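ADP-dependent (S)-NAD(P)H-hydrate dehydratase (Streptococcus mutans, PDB 3BGK) probably catalyses the ADP-dependent dehydration of the S epimer of NAD(P)HX, returning damaged, hydrated nicotinamide cofactors to NAD(P)H. Local coordinates at residues K43-P48 with R268-A273; A254-G259 with F277-I282. All coordinates share one frame; numbering follows the deposited sequence.

Interaction 1: K43-P48 with R268-A273; sequences KKIIKP and RFEVAA. With K (potassium ion), chain C.
A potassium site formed by K43 O and I46 O lies where helix 39-45 ends; beside it K44 and I45 pack on E270 and V271 of helix 268-287. On the solvent side of the contact K44 NZ gives a hydrogen-bonded salt bridge to E270 OE1, 3.0 Å long, meeting the oxygen on its syn side and 23° out of the carboxylate plane. E270 OE2 is farther from K44 NZ, at 3.5 Å, so the bond is to one oxygen. The lysine chain, bent at chi2 and chi3, crosses the extended glutamate obliquely. Next to the ion pair the buried I45 packs on the helix. The I45 CG1 branch lies against the E270 carbonyl, and I45 CD1 is 4.1 Å from E270 CB. In this alpha/beta three-layer sandwich the contact joins the N-terminal helix to helix 268-287; I45 also touches F264 and T266. I45 CG2, anti to the backbone N, meets V271 CG2 at 4.1 Å. Just beyond, an inverse gamma turn centred on I46 breaks the helix. K43 O and I46 O bind the potassium ion at 2.7 and 2.9 Å respectively. A neighbouring subunit approaches here, with its Y291 packing on I46.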
ATOM      1  N   LYS A  43      -7.753  31.977   2.893  1.00 21.16           N
ATOM      2  CA  LYS A  43      -8.796  32.168   1.889  1.00 21.20           C
ATOM      3  C   LYS A  43      -8.402  33.204   0.841  1.00 21.17           C
ATOM      4  O   LYS A  43      -8.894  33.152  -0.290  1.00 21.33           O
ATOM      5  CB  LYS A  43     -10.126  32.578   2.524  1.00 21.26           C
ATOM      6  CG  LYS A  43     -10.845  31.478   3.282  1.00 22.03           C
ATOM      7  CD  LYS A  43     -12.191  31.974   3.795  1.00 23.56           C
ATOM      8  CE  LYS A  43     -12.481  31.492   5.214  1.00 24.66           C
ATOM      9  NZ  LYS A  43     -12.617  30.010   5.331  1.00 25.93           N
ATOM     10  N   LYS A  44      -7.532  34.143   1.200  1.00 20.97           N
ATOM     11  CA  LYS A  44      -7.057  35.124   0.224  1.00 20.98           C
ATOM     12  C   LYS A  44      -6.079  34.492  -0.771  1.00 20.53           C
ATOM     13  O   LYS A  44      -6.084  34.840  -1.955  1.00 20.68           O
ATOM     14  CB  LYS A  44      -6.410  36.330   0.911  1.00 21.32           C
ATOM     15  CG  LYS A  44      -6.115  37.497  -0.036  1.00 22.78           C
ATOM     16  CD  LYS A  44      -4.753  38.121   0.234  1.00 24.82           C
ATOM     17  CE  LYS A  44      -4.789  39.050   1.438  1.00 26.34           C
ATOM     18  NZ  LYS A  44      -3.443  39.620   1.731  1.00 27.46           N
ATOM     19  N   ILE A  45      -5.251  33.567  -0.286  1.00 20.01           N
ATOM     20  CA  ILE A  45      -4.237  32.909  -1.114  1.00 19.53           C
ATOM     21  C   ILE A  45      -4.830  31.807  -1.994  1.00 19.48           C
ATOM     22  O   ILE A  45      -4.655  31.824  -3.216  1.00 19.27           O
ATOM     23  CB  ILE A  45      -3.062  32.363  -0.262  1.00 19.66           C
ATOM     24  CG1 ILE A  45      -2.304  33.519   0.414  1.00 19.18           C
ATOM     25  CG2 ILE A  45      -2.124  31.453  -1.090  1.00 18.83           C
ATOM     26  CD1 ILE A  45      -1.933  34.681  -0.507  1.00 17.50           C
ATOM     27  N   ILE A  46      -5.535  30.863  -1.374  1.00 19.34           N
ATOM     28  CA  ILE A  46      -6.156  29.760  -2.114  1.00 19.27           C
ATOM     29  C   ILE A  46      -7.290  30.283  -3.007  1.00 19.51           C
ATOM     30  O   ILE A  46      -8.453  30.360  -2.597  1.00 19.43           O
ATOM     31  CB  ILE A  46      -6.604  28.590  -1.182  1.00 18.97           C
ATOM     32  CG1 ILE A  46      -5.422  28.136  -0.302  1.00 18.33           C
ATOM     33  CG2 ILE A  46      -7.154  27.431  -2.011  1.00 18.64           C
ATOM     34  CD1 ILE A  46      -5.718  27.031   0.687  1.00 16.27           C
ATOM     35  N   LYS A  47      -6.917  30.671  -4.222  1.00 19.93           N
ATOM     36  CA  LYS A  47      -7.854  31.209  -5.203  1.00 20.45           C
ATOM     37  C   LYS A  47      -8.422  30.100  -6.085  1.00 20.33           C
ATOM     38  O   LYS A  47      -7.728  29.130  -6.367  1.00 20.33           O
ATOM     39  CB  LYS A  47      -7.172  32.278  -6.062  1.00 20.62           C
ATOM     40  CG  LYS A  47      -6.846  33.570  -5.308  1.00 22.23           C
ATOM     41  CD  LYS A  47      -6.952  34.806  -6.208  1.00 24.20           C
ATOM     42  CE  LYS A  47      -5.678  35.042  -6.998  1.00 25.74           C
ATOM     43  NZ  LYS A  47      -5.886  36.039  -8.085  1.00 27.48           N
ATOM     44  N   PRO A  48      -9.680  30.248  -6.540  1.00 20.44           N
ATOM     45  CA  PRO A  48     -10.217  29.246  -7.461  1.00 20.56           C
ATOM     46  C   PRO A  48      -9.344  29.180  -8.703  1.00 20.70           C
ATOM     47  O   PRO A  48      -8.840  30.210  -9.161  1.00 20.65           O
ATOM     48  CB  PRO A  48     -11.601  29.801  -7.823  1.00 20.67           C
ATOM     49  CG  PRO A  48     -11.949  30.732  -6.706  1.00 20.55           C
ATOM     50  CD  PRO A  48     -10.649  31.326  -6.273  1.00 20.41           C
ATOM     51  N   ARG A 268       5.176  35.901  -1.563  1.00 22.01           N
ATOM     52  CA  ARG A 268       5.731  34.617  -1.139  1.00 21.58           C
ATOM     53  C   ARG A 268       5.663  34.374   0.379  1.00 20.99           C
ATOM     54  O   ARG A 268       5.512  33.227   0.818  1.00 21.17           O
ATOM     55  CB  ARG A 268       7.154  34.445  -1.673  1.00 21.70           C
ATOM     56  CG  ARG A 268       7.640  32.987  -1.712  1.00 23.04           C
ATOM     57  CD  ARG A 268       8.941  32.824  -2.505  1.00 24.80           C
ATOM     58  NE  ARG A 268       9.939  33.840  -2.155  1.00 27.02           N
ATOM     59  CZ  ARG A 268      10.261  34.886  -2.916  1.00 27.24           C
ATOM     60  NH1 ARG A 268       9.676  35.067  -4.097  1.00 27.70           N
ATOM     61  NH2 ARG A 268      11.176  35.751  -2.497  1.00 27.37           N
ATOM     62  N   PHE A 269       5.764  35.440   1.171  1.00 20.03           N
ATOM     63  CA  PHE A 269       5.591  35.334   2.620  1.00 19.18           C
ATOM     64  C   PHE A 269       4.182  34.864   2.992  1.00 18.67           C
ATOM     65  O   PHE A 269       4.021  34.008   3.863  1.00 18.53           O
ATOM     66  CB  PHE A 269       5.897  36.664   3.324  1.00 19.23           C
ATOM     67  CG  PHE A 269       5.510  36.680   4.784  1.00 18.88           C
ATOM     68  CD1 PHE A 269       6.415  36.278   5.762  1.00 18.74           C
ATOM     69  CD2 PHE A 269       4.237  37.086   5.177  1.00 18.83           C
ATOM     70  CE1 PHE A 269       6.060  36.287   7.106  1.00 19.11           C
ATOM     71  CE2 PHE A 269       3.869  37.096   6.516  1.00 19.03           C
ATOM     72  CZ  PHE A 269       4.786  36.695   7.485  1.00 19.55           C
ATOM     73  N   GLU A 270       3.170  35.427   2.343  1.00 17.97           N
ATOM     74  CA  GLU A 270       1.791  35.087   2.672  1.00 17.70           C
ATOM     75  C   GLU A 270       1.428  33.687   2.176  1.00 17.27           C
ATOM     76  O   GLU A 270       0.653  32.970   2.825  1.00 16.97           O
ATOM     77  CB  GLU A 270       0.828  36.140   2.130  1.00 17.86           C
ATOM     78  CG  GLU A 270       1.070  37.545   2.704  1.00 18.84           C
ATOM     79  CD  GLU A 270      -0.080  38.507   2.436  1.00 20.42           C
ATOM     80  OE1 GLU A 270      -0.668  38.462   1.323  1.00 20.83           O
ATOM     81  OE2 GLU A 270      -0.395  39.310   3.344  1.00 19.94           O
ATOM     82  N   VAL A 271       2.015  33.309   1.038  1.00 16.60           N
ATOM     83  CA  VAL A 271       1.827  31.988   0.439  1.00 15.72           C
ATOM     84  C   VAL A 271       2.363  30.889   1.357  1.00 15.13           C
ATOM     85  O   VAL A 271       1.677  29.898   1.617  1.00 15.00           O
ATOM     86  CB  VAL A 271       2.479  31.893  -0.975  1.00 15.62           C
ATOM     87  CG1 VAL A 271       2.556  30.447  -1.441  1.00 15.87           C
ATOM     88  CG2 VAL A 271       1.700  32.717  -1.979  1.00 14.69           C
ATOM     89  N   ALA A 272       3.583  31.075   1.849  1.00 14.41           N
ATOM     90  CA  ALA A 272       4.180  30.146   2.800  1.00 13.64           C
ATOM     91  C   ALA A 272       3.427  30.172   4.129  1.00 13.26           C
ATOM     92  O   ALA A 272       3.225  29.127   4.752  1.00 13.20           O
ATOM     93  CB  ALA A 272       5.650  30.466   3.007  1.00 13.57           C
ATOM     94  N   ALA A 273       2.999  31.364   4.547  1.00 12.69           N
ATOM     95  CA  ALA A 273       2.216  31.520   5.774  1.00 12.19           C
ATOM     96  C   ALA A 273       0.917  30.727   5.705  1.00 11.78           C
ATOM     97  O   ALA A 273       0.582  30.003   6.645  1.00 11.68           O
ATOM     98  CB  ALA A 273       1.932  32.991   6.058  1.00 12.19           C
TER
HETATM   99  K     K C 279     -10.659  32.173  -2.050  1.00 41.57           K

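Interaction 2: A254-G259 with F277-I282; sequences AGMIAG and FLHSYI
H279 NE2 is hydrogen-bonded to the backbone oxygen of M249, at the start of helix 249-263, while the CB end of the same side chain rests against M256, two turns further along that helix. The contact joins two consecutive helices of the ribokinase-like fold expected for this carbohydrate-kinase-related family, 249-263 and 268-287, and is fully buried. M256, present as selenomethionine, makes the contact alone from its side. Its CG stands beside the backbone N and the chain runs straight to SE, then bends at chi3 (65°), which turns the methyl group onto the backbone of the other helix. M256 SE sits 3.7 Å from H279 CB and 4.0 Å from H279 CD2. The same M256 SE lies 5.0 Å from the centroid of the H279 imidazole and 86° off the ring normal, an edge-on sulfur-aromatic type of approach made here by selenium. The bond to M249 O should help to fix the rotation of this ring. G250, the residue after M249, is predicted to bind AMP, so H279 may lie in the second shell of the nucleotide site through its bond to M249 O. On its other flanks M256 touches I302 and S84. M256 CE rests on the backbone at the L278-H279 junction, 3.5 Å from H279 N and 3.9 Å from L278 CB.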
ATOM      1  N   ALA A 254       6.843  20.788   5.211  1.00  9.41           N
ATOM      2  CA  ALA A 254       7.772  21.094   4.128  1.00  8.92           C
ATOM      3  C   ALA A 254       7.156  20.814   2.753  1.00  8.76           C
ATOM      4  O   ALA A 254       7.302  21.612   1.827  1.00  8.30           O
ATOM      5  CB  ALA A 254       9.051  20.295   4.305  1.00  9.02           C
ATOM      6  N   GLY A 255       6.465  19.680   2.639  1.00  8.61           N
ATOM      7  CA  GLY A 255       5.777  19.303   1.409  1.00  8.52           C
ATOM      8  C   GLY A 255       4.658  20.265   1.055  1.00  8.52           C
ATOM      9  O   GLY A 255       4.516  20.658  -0.100  1.00  8.60           O
HETATM   10  N   MSE A 256       3.872  20.658   2.048  1.00  8.49           N
HETATM   11  CA  MSE A 256       2.788  21.610   1.828  1.00  8.90           C
HETATM   12  C   MSE A 256       3.271  22.983   1.375  1.00  8.90           C
HETATM   13  O   MSE A 256       2.758  23.514   0.386  1.00  9.02           O
HETATM   14  CB  MSE A 256       1.910  21.736   3.064  1.00  9.01           C
HETATM   15  CG  MSE A 256       1.050  20.520   3.288  1.00  9.78           C
HETATM   16 SE   MSE A 256      -0.129  20.736   4.801  1.00 12.90          SE
HETATM   17  CE  MSE A 256      -1.244  22.186   4.109  1.00 10.16           C
ATOM     18  N   ILE A 257       4.256  23.544   2.079  1.00  8.70           N
ATOM     19  CA  ILE A 257       4.872  24.808   1.666  1.00  8.96           C
ATOM     20  C   ILE A 257       5.370  24.754   0.216  1.00  9.17           C
ATOM     21  O   ILE A 257       5.173  25.708  -0.546  1.00  9.14           O
ATOM     22  CB  ILE A 257       6.030  25.245   2.609  1.00  9.07           C
ATOM     23  CG1 ILE A 257       5.504  25.501   4.022  1.00  8.67           C
ATOM     24  CG2 ILE A 257       6.734  26.503   2.060  1.00  8.60           C
ATOM     25  CD1 ILE A 257       6.580  25.456   5.091  1.00  9.89           C
ATOM     26  N   ALA A 258       5.999  23.638  -0.157  1.00  9.33           N
ATOM     27  CA  ALA A 258       6.485  23.443  -1.520  1.00  9.74           C
ATOM     28  C   ALA A 258       5.353  23.455  -2.545  1.00 10.11           C
ATOM     29  O   ALA A 258       5.507  24.015  -3.632  1.00 10.27           O
ATOM     30  CB  ALA A 258       7.295  22.157  -1.627  1.00  9.60           C
ATOM     31  N   GLY A 259       4.224  22.841  -2.197  1.00 10.33           N
ATOM     32  CA  GLY A 259       3.083  22.753  -3.095  1.00 10.96           C
ATOM     33  C   GLY A 259       2.397  24.099  -3.263  1.00 11.65           C
ATOM     34  O   GLY A 259       1.935  24.444  -4.368  1.00 11.90           O
ATOM     35  N   PHE A 277      -0.444  27.746   7.995  1.00 11.12           N
ATOM     36  CA  PHE A 277      -1.731  27.793   8.695  1.00 10.91           C
ATOM     37  C   PHE A 277      -2.560  26.541   8.426  1.00 10.92           C
ATOM     38  O   PHE A 277      -3.083  25.930   9.358  1.00 11.29           O
ATOM     39  CB  PHE A 277      -2.550  29.041   8.334  1.00 10.89           C
ATOM     40  CG  PHE A 277      -3.981  28.993   8.838  1.00 11.18           C
ATOM     41  CD1 PHE A 277      -4.288  29.347  10.151  1.00 10.61           C
ATOM     42  CD2 PHE A 277      -5.016  28.564   8.007  1.00 10.71           C
ATOM     43  CE1 PHE A 277      -5.600  29.286  10.621  1.00  9.50           C
ATOM     44  CE2 PHE A 277      -6.329  28.500   8.472  1.00 10.38           C
ATOM     45  CZ  PHE A 277      -6.618  28.861   9.781  1.00  9.72           C
ATOM     46  N   LEU A 278      -2.683  26.173   7.153  1.00 10.60           N
ATOM     47  CA  LEU A 278      -3.555  25.077   6.755  1.00 10.28           C
ATOM     48  C   LEU A 278      -3.126  23.727   7.332  1.00 10.17           C
ATOM     49  O   LEU A 278      -3.954  22.929   7.752  1.00 10.15           O
ATOM     50  CB  LEU A 278      -3.672  25.017   5.229  1.00  9.94           C
ATOM     51  CG  LEU A 278      -4.901  24.275   4.707  1.00  8.73           C
ATOM     52  CD1 LEU A 278      -6.176  24.940   5.186  1.00  7.65           C
ATOM     53  CD2 LEU A 278      -4.853  24.231   3.207  1.00  8.46           C
ATOM     54  N   HIS A 279      -1.823  23.492   7.337  1.00 10.43           N
ATOM     55  CA  HIS A 279      -1.208  22.335   7.975  1.00 10.43           C
ATOM     56  C   HIS A 279      -1.779  22.121   9.389  1.00 10.94           C
ATOM     57  O   HIS A 279      -2.355  21.060   9.676  1.00 11.02           O
ATOM     58  CB  HIS A 279       0.309  22.559   7.975  1.00 10.05           C
ATOM     59  CG  HIS A 279       1.095  21.556   8.758  1.00 10.00           C
ATOM     60  ND1 HIS A 279       1.428  21.744  10.084  1.00  9.59           N
ATOM     61  CD2 HIS A 279       1.661  20.383   8.392  1.00  9.50           C
ATOM     62  CE1 HIS A 279       2.146  20.718  10.505  1.00  9.06           C
ATOM     63  NE2 HIS A 279       2.309  19.884   9.494  1.00  8.90           N
ATOM     64  N   SER A 280      -1.659  23.134  10.250  1.00 11.40           N
ATOM     65  CA  SER A 280      -2.176  23.061  11.631  1.00 11.97           C
ATOM     66  C   SER A 280      -3.699  23.111  11.726  1.00 12.26           C
ATOM     67  O   SER A 280      -4.296  22.476  12.607  1.00 12.60           O
ATOM     68  CB  SER A 280      -1.562  24.153  12.514  1.00 11.82           C
ATOM     69  OG  SER A 280      -0.261  23.785  12.940  1.00 12.60           O
ATOM     70  N   TYR A 281      -4.322  23.872  10.828  1.00 12.33           N
ATOM     71  CA  TYR A 281      -5.778  23.970  10.772  1.00 12.47           C
ATOM     72  C   TYR A 281      -6.414  22.612  10.504  1.00 12.51           C
ATOM     73  O   TYR A 281      -7.419  22.267  11.126  1.00 12.64           O
ATOM     74  CB  TYR A 281      -6.199  24.985   9.707  1.00 12.72           C
ATOM     75  CG  TYR A 281      -7.681  25.049   9.425  1.00 12.62           C
ATOM     76  CD1 TYR A 281      -8.518  25.855  10.185  1.00 13.40           C
ATOM     77  CD2 TYR A 281      -8.239  24.322   8.378  1.00 12.88           C
ATOM     78  CE1 TYR A 281      -9.885  25.923   9.923  1.00 13.36           C
ATOM     79  CE2 TYR A 281      -9.592  24.382   8.109  1.00 12.60           C
ATOM     80  CZ  TYR A 281     -10.410  25.187   8.883  1.00 12.92           C
ATOM     81  OH  TYR A 281     -11.762  25.253   8.608  1.00 13.51           O
ATOM     82  N   ILE A 282      -5.827  21.850   9.582  1.00 12.65           N
ATOM     83  CA  ILE A 282      -6.302  20.496   9.278  1.00 12.74           C
ATOM     84  C   ILE A 282      -6.108  19.578  10.494  1.00 13.08           C
ATOM     85  O   ILE A 282      -7.018  18.830  10.873  1.00 13.18           O
ATOM     86  CB  ILE A 282      -5.631  19.923   7.995  1.00 12.49           C
ATOM     87  CG1 ILE A 282      -6.129  20.680   6.757  1.00 11.94           C
ATOM     88  CG2 ILE A 282      -5.906  18.430   7.854  1.00 11.83           C
ATOM     89  CD1 ILE A 282      -5.244  20.542   5.519  1.00 10.56           C
TER

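Starting from the N terminus, helix 39-45 comes first, and interaction 1 closes a loop of 219 residues by returning the start of helix 268-287 to 43-48. Interaction 2 closes a far shorter loop, 17 residues between 254-259 and 277-282. The two do not nest: 254-259 falls inside the long loop and 277-282 beyond it, so the closures cross. Helix 268-287 serves both, receiving the N-terminal helix near its beginning and helix 249-263 further along. The centres lie about 11 Å apart, and the contacts touch directly, with I46 CD1 3.9 Å from L278 CD2 and A272 CB 4.2 Å from I257 CG2.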